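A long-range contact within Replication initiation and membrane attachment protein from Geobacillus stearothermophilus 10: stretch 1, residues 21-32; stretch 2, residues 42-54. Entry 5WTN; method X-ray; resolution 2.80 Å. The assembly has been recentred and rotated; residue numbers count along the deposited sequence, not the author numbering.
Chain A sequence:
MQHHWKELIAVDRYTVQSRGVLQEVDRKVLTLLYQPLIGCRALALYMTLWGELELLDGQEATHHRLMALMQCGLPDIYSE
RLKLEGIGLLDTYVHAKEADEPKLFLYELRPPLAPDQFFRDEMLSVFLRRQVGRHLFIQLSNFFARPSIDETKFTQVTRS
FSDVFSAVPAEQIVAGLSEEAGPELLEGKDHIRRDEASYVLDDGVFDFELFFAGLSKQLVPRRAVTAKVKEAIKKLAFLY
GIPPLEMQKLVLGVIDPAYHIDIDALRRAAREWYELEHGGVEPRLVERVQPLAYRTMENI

Stretch 1 (21-32) VLQEVDRKVLTL
Stretch 2 42-54: ALALYMTLWGELE

Two leucines of stretch 1, L22 and L30, carry the apolar centre, each seated over an aromatic face of stretch 2. L22 (chi1 m, chi2 t) lays CD1 3.6 Å from the centroid of the five-membered ring of W50 (chi1 t, chi2 5°), 23° off the normal, a CH-pi contact; L22 CD1 also lies 4.3 Å from L53 CD2. L30 (m, t) repeats the motif on Y46 (chi1 t, chi2 87°): L30 CD2 stands 4.1 Å from the ring centroid, while L30 CD1 reaches Y46 CE2 at 3.3 Å and M47 (m, m, p) CE at 3.7 Å. L43 (t, p) closes this end, CD1 3.7 Å from L30 CB. Methyls facing pi clouds favour dispersion; 504 Å² is buried, both sides summed.

The backbones run nearly antiparallel: helices 24-32 and 42-54 meet at 160°, axes 10.7 Å apart at closest approach. Nearest CA atoms pair L22 with W50, R27 with M47 and L30 with L43. L22 precedes its helix in extended conformation (phi/psi -93/123), its O 3.1 Å from W50 CZ2.

Outward, R27 CB meets the W50 ring edge, 4.2 Å from CZ3, and the side chain leads away to a long salt bridge, R27 NH1 to E24 OE2 at 3.7 Å. Within stretch 1, N-cap Q23 N donates to D26 OD2 (2.7 Å), T31 OG1 to R27 O (2.6 Å). No hydrogen bond crosses.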

# COMPACT_ATOMS: atom_id res chain seq x y z
N VAL A 21 9.43 -0.21 7.86
CA VAL A 21 8.43 0.49 7.07
C VAL A 21 7.06 -0.06 7.45
O VAL A 21 6.87 -1.28 7.58
CB VAL A 21 8.67 0.41 5.54
CG1 VAL A 21 7.52 1.08 4.77
CG2 VAL A 21 9.98 1.07 5.20
N LEU A 22 6.13 0.83 7.66
CA LEU A 22 4.83 0.45 8.17
C LEU A 22 3.99 0.24 6.91
O LEU A 22 3.91 1.13 6.07
CB LEU A 22 4.32 1.57 9.10
CG LEU A 22 5.49 2.21 9.95
CD1 LEU A 22 5.20 3.54 10.73
CD2 LEU A 22 6.11 1.20 10.91
N GLN A 23 3.41 -0.95 6.72
CA GLN A 23 2.63 -1.21 5.50
C GLN A 23 1.14 -1.51 5.73
O GLN A 23 0.71 -1.73 6.86
CB GLN A 23 3.24 -2.36 4.72
CG GLN A 23 4.33 -1.95 3.77
CD GLN A 23 5.62 -2.68 4.06
OE1 GLN A 23 5.88 -3.79 3.55
NE2 GLN A 23 6.45 -2.07 4.91
N GLU A 24 0.39 -1.52 4.64
CA GLU A 24 -1.05 -1.77 4.69
C GLU A 24 -1.41 -2.81 5.74
O GLU A 24 -2.20 -2.54 6.65
CB GLU A 24 -1.56 -2.22 3.31
CG GLU A 24 -3.07 -2.15 3.16
CD GLU A 24 -3.49 -1.50 1.85
OE1 GLU A 24 -2.61 -1.24 1.01
OE2 GLU A 24 -4.70 -1.25 1.67
N VAL A 25 -0.85 -4.01 5.62
CA VAL A 25 -1.18 -5.09 6.56
C VAL A 25 -1.11 -4.63 8.01
O VAL A 25 -2.06 -4.83 8.78
CB VAL A 25 -0.28 -6.32 6.40
CG1 VAL A 25 -0.51 -7.33 7.54
CG2 VAL A 25 -0.51 -6.96 5.05
N ASP A 26 0.01 -4.01 8.39
CA ASP A 26 0.16 -3.39 9.70
C ASP A 26 -1.04 -2.52 10.06
O ASP A 26 -1.50 -2.52 11.19
CB ASP A 26 1.41 -2.52 9.75
CG ASP A 26 2.68 -3.29 9.44
OD1 ASP A 26 2.85 -4.41 9.97
OD2 ASP A 26 3.51 -2.76 8.68
N ARG A 27 -1.55 -1.78 9.09
CA ARG A 27 -2.64 -0.85 9.36
C ARG A 27 -3.91 -1.56 9.80
O ARG A 27 -4.70 -1.02 10.56
CB ARG A 27 -2.96 0.02 8.15
CG ARG A 27 -3.86 1.19 8.48
CD ARG A 27 -4.66 1.59 7.27
NE ARG A 27 -5.69 0.60 7.04
CZ ARG A 27 -6.04 0.14 5.85
NH1 ARG A 27 -5.41 0.56 4.76
NH2 ARG A 27 -7.00 -0.77 5.77
N LYS A 28 -4.10 -2.78 9.30
CA LYS A 28 -5.28 -3.57 9.65
C LYS A 28 -5.09 -4.19 11.03
O LYS A 28 -6.00 -4.21 11.85
CB LYS A 28 -5.53 -4.66 8.61
CG LYS A 28 -5.53 -4.15 7.18
CD LYS A 28 -6.22 -5.14 6.25
CE LYS A 28 -5.77 -4.96 4.81
NZ LYS A 28 -6.41 -5.93 3.89
N VAL A 29 -3.88 -4.70 11.27
CA VAL A 29 -3.53 -5.27 12.56
C VAL A 29 -3.69 -4.20 13.63
O VAL A 29 -4.16 -4.48 14.73
CB VAL A 29 -2.08 -5.79 12.57
CG1 VAL A 29 -1.67 -6.18 13.98
CG2 VAL A 29 -1.94 -6.97 11.62
N LEU A 30 -3.29 -2.98 13.30
CA LEU A 30 -3.46 -1.86 14.19
C LEU A 30 -4.92 -1.57 14.46
O LEU A 30 -5.33 -1.35 15.59
CB LEU A 30 -2.82 -0.62 13.61
CG LEU A 30 -1.31 -0.59 13.81
CD1 LEU A 30 -0.72 0.36 12.79
CD2 LEU A 30 -0.94 -0.20 15.22
N THR A 31 -5.72 -1.58 13.41
CA THR A 31 -7.10 -1.21 13.58
C THR A 31 -7.91 -2.31 14.21
O THR A 31 -8.83 -2.01 14.98
CB THR A 31 -7.73 -0.83 12.26
OG1 THR A 31 -6.84 0.06 11.57
CG2 THR A 31 -9.06 -0.14 12.51
N LEU A 32 -7.63 -3.56 13.85
CA LEU A 32 -8.45 -4.68 14.33
C LEU A 32 -7.96 -5.47 15.52
O LEU A 32 -8.73 -6.20 16.14
CB LEU A 32 -8.75 -5.63 13.18
CG LEU A 32 -9.25 -4.94 11.92
CD1 LEU A 32 -9.48 -5.99 10.87
CD2 LEU A 32 -10.52 -4.18 12.21
N ALA A 42 -5.12 6.26 21.02
CA ALA A 42 -3.76 5.80 20.81
C ALA A 42 -3.52 5.42 19.35
O ALA A 42 -2.43 5.67 18.81
CB ALA A 42 -3.48 4.63 21.70
N LEU A 43 -4.53 4.85 18.70
CA LEU A 43 -4.41 4.51 17.29
C LEU A 43 -4.11 5.75 16.45
O LEU A 43 -3.23 5.72 15.57
CB LEU A 43 -5.66 3.79 16.78
CG LEU A 43 -5.61 3.36 15.30
CD1 LEU A 43 -4.75 2.13 15.10
CD2 LEU A 43 -6.97 3.14 14.70
N ALA A 44 -4.83 6.84 16.73
CA ALA A 44 -4.61 8.05 15.94
C ALA A 44 -3.21 8.62 16.16
O ALA A 44 -2.58 9.06 15.20
CB ALA A 44 -5.65 9.07 16.21
N LEU A 45 -2.73 8.62 17.40
CA LEU A 45 -1.39 9.10 17.63
C LEU A 45 -0.36 8.29 16.83
O LEU A 45 0.64 8.83 16.36
CB LEU A 45 -1.06 9.04 19.12
CG LEU A 45 0.36 9.42 19.56
CD1 LEU A 45 0.75 10.80 19.11
CD2 LEU A 45 0.47 9.31 21.04
N TYR A 46 -0.61 7.00 16.70
CA TYR A 46 0.33 6.14 16.01
C TYR A 46 0.28 6.47 14.52
O TYR A 46 1.31 6.54 13.84
CB TYR A 46 -0.01 4.67 16.27
CG TYR A 46 0.97 3.69 15.67
CD1 TYR A 46 2.10 3.32 16.37
CD2 TYR A 46 0.77 3.16 14.40
CE1 TYR A 46 3.02 2.43 15.83
CE2 TYR A 46 1.70 2.26 13.84
CZ TYR A 46 2.82 1.89 14.57
OH TYR A 46 3.75 1.01 14.05
N MET A 47 -0.93 6.70 14.02
CA MET A 47 -1.13 7.11 12.63
C MET A 47 -0.43 8.44 12.38
O MET A 47 0.32 8.58 11.42
CB MET A 47 -2.62 7.22 12.31
CG MET A 47 -3.37 5.90 12.36
SD MET A 47 -2.82 4.74 11.10
CE MET A 47 -1.48 3.92 11.96
N THR A 48 -0.67 9.40 13.27
CA THR A 48 -0.02 10.69 13.17
C THR A 48 1.52 10.56 13.22
O THR A 48 2.22 11.18 12.42
CB THR A 48 -0.59 11.68 14.22
OG1 THR A 48 -2.01 11.83 14.00
CG2 THR A 48 0.07 13.04 14.11
N LEU A 49 2.05 9.74 14.12
CA LEU A 49 3.50 9.54 14.15
C LEU A 49 4.09 8.97 12.84
O LEU A 49 5.12 9.41 12.35
CB LEU A 49 3.87 8.67 15.34
CG LEU A 49 3.80 9.43 16.65
CD1 LEU A 49 4.22 8.57 17.83
CD2 LEU A 49 4.67 10.67 16.54
N TRP A 50 3.39 7.99 12.28
CA TRP A 50 3.72 7.38 11.00
C TRP A 50 3.67 8.42 9.88
O TRP A 50 4.58 8.47 9.05
CB TRP A 50 2.74 6.22 10.76
CG TRP A 50 2.79 5.48 9.43
CD1 TRP A 50 3.68 5.65 8.40
CD2 TRP A 50 1.89 4.43 9.01
NE1 TRP A 50 3.39 4.78 7.37
CE2 TRP A 50 2.30 4.02 7.72
CE3 TRP A 50 0.79 3.79 9.60
CZ2 TRP A 50 1.62 3.01 7.01
CZ3 TRP A 50 0.13 2.79 8.90
CH2 TRP A 50 0.55 2.41 7.62
N GLY A 51 2.62 9.24 9.86
CA GLY A 51 2.54 10.33 8.91
C GLY A 51 3.67 11.32 9.13
O GLY A 51 4.27 11.82 8.16
N GLU A 52 3.98 11.61 10.39
CA GLU A 52 5.04 12.57 10.70
C GLU A 52 6.39 12.10 10.23
O GLU A 52 7.23 12.92 9.86
CB GLU A 52 5.08 12.89 12.19
CG GLU A 52 4.28 14.14 12.59
CD GLU A 52 4.91 15.42 12.09
OE1 GLU A 52 5.49 16.18 12.91
OE2 GLU A 52 4.84 15.68 10.88
N LEU A 53 6.60 10.80 10.27
CA LEU A 53 7.82 10.15 9.79
C LEU A 53 8.18 10.62 8.38
O LEU A 53 9.32 10.94 8.10
CB LEU A 53 7.60 8.63 9.76
CG LEU A 53 8.75 7.72 9.39
CD1 LEU A 53 9.90 7.96 10.32
CD2 LEU A 53 8.25 6.30 9.51
N GLU A 54 7.17 10.67 7.51
CA GLU A 54 7.38 11.09 6.13
C GLU A 54 7.41 12.62 5.98
O GLU A 54 8.23 13.15 5.23
CB GLU A 54 6.30 10.50 5.23
CG GLU A 54 6.39 8.99 5.07
CD GLU A 54 5.95 8.52 3.69
OE1 GLU A 54 6.45 9.07 2.69
OE2 GLU A 54 5.10 7.61 3.62